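PDB 3CG0: response regulator receiver modulated diguanylate cyclase with PAS/PAC sensor from Desulfovibrio desulfuricans subsp. desulfuricans, which probably makes cyclic di-GMP through its GGDEF domain under control of a PAS sensor and a CheY-like receiver domain (the part in this crystal), predicted to be phosphorylated. Local coordinates for residues C[66-70]-C[71-75]. Numbering follows the deposited sequence.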
# COMPACT_ATOMS: atom_id res chain seq x y z
N GLY C 66 13.42 26.67 -33.71
CA GLY C 66 12.32 27.47 -34.24
C GLY C 66 11.66 28.33 -33.18
O GLY C 66 12.35 28.99 -32.39
N ALA C 67 10.33 28.32 -33.18
CA ALA C 67 9.52 29.16 -32.30
C ALA C 67 9.75 28.89 -30.81
O ALA C 67 10.05 29.82 -30.04
CB ALA C 67 8.05 29.01 -32.66
N LEU C 68 9.59 27.63 -30.41
CA LEU C 68 9.96 27.15 -29.09
C LEU C 68 10.95 26.03 -29.32
O LEU C 68 10.78 25.25 -30.25
CB LEU C 68 8.76 26.57 -28.34
CG LEU C 68 7.65 27.45 -27.78
CD1 LEU C 68 6.54 26.58 -27.26
CD2 LEU C 68 8.14 28.36 -26.68
N ASP C 69 11.99 25.94 -28.49
CA ASP C 69 12.90 24.81 -28.59
C ASP C 69 12.32 23.59 -27.87
O ASP C 69 11.21 23.66 -27.32
CB ASP C 69 14.34 25.15 -28.13
CG ASP C 69 14.41 25.67 -26.70
OD1 ASP C 69 14.91 26.80 -26.52
OD2 ASP C 69 14.00 24.95 -25.76
N GLY C 70 13.05 22.48 -27.87
CA GLY C 70 12.58 21.23 -27.26
C GLY C 70 12.38 21.36 -25.77
O GLY C 70 11.41 20.85 -25.22
N VAL C 71 13.28 22.10 -25.14
CA VAL C 71 13.26 22.26 -23.69
C VAL C 71 12.06 23.11 -23.24
O VAL C 71 11.37 22.74 -22.29
CB VAL C 71 14.63 22.76 -23.17
CG1 VAL C 71 14.58 23.06 -21.70
CG2 VAL C 71 15.69 21.68 -23.41
N GLU C 72 11.81 24.20 -23.96
CA GLU C 72 10.70 25.10 -23.66
C GLU C 72 9.35 24.49 -23.99
O GLU C 72 8.35 24.78 -23.34
CB GLU C 72 10.82 26.39 -24.47
CG GLU C 72 12.00 27.28 -24.10
CD GLU C 72 12.04 28.52 -24.97
OE1 GLU C 72 11.92 29.63 -24.41
OE2 GLU C 72 12.18 28.39 -26.21
N THR C 73 9.31 23.69 -25.06
CA THR C 73 8.11 22.95 -25.41
C THR C 73 7.81 21.94 -24.29
O THR C 73 6.70 21.91 -23.78
CB THR C 73 8.28 22.24 -26.77
OG1 THR C 73 8.59 23.22 -27.77
CG2 THR C 73 7.03 21.52 -27.16
N ALA C 74 8.81 21.17 -23.88
CA ALA C 74 8.63 20.23 -22.76
C ALA C 74 8.29 20.93 -21.43
O ALA C 74 7.39 20.49 -20.72
CB ALA C 74 9.84 19.39 -22.61
N ALA C 75 8.99 22.02 -21.10
CA ALA C 75 8.67 22.84 -19.91
C ALA C 75 7.21 23.23 -19.86
O ALA C 75 6.58 23.12 -18.81
CB ALA C 75 9.54 24.09 -19.85
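A capping box between Asp69 and Glu72 starts helix 70-80 of the CheY-like receiver fold, where the loop after strand 57-61, which ends in the predicted phosphorylation site Asp61, turns into the helix. Asp69 is the N-cap. With its CG between the backbone N and the carbonyl carbon (chi1 58°), its carboxylate turns back toward the start of the helix. Asp69 OD2 accepts from Glu72 N at 2.9 Å on the syn side, 32° out of the carboxylate plane. The return bond is weak: Asp69 N lies 3.4 Å from Glu72 OE2, though nearly straight. Closing the box brings the two carboxylates together, Asp69 OD1 and Glu72 OE2 being 3.2 Å apart, like charges expected to repel; a salt bridge from Asp69 OD1 to Arg99 of helix 94-101 probably eases this. Leu68 packs beside the box, its CD2 4.0 Å from Glu72 CB, while its CB meets Thr73 OG1 at 3.4 Å. Helical bonding begins with Thr73 N to Asp69 O and Ala74 N to Gly70 O. Asp69 O is gripped twice: Thr73 N and Thr73 OG1 approach from opposite faces of its carbonyl plane, OG1 donating to Asp69 O at 2.7 Å from 38° above it.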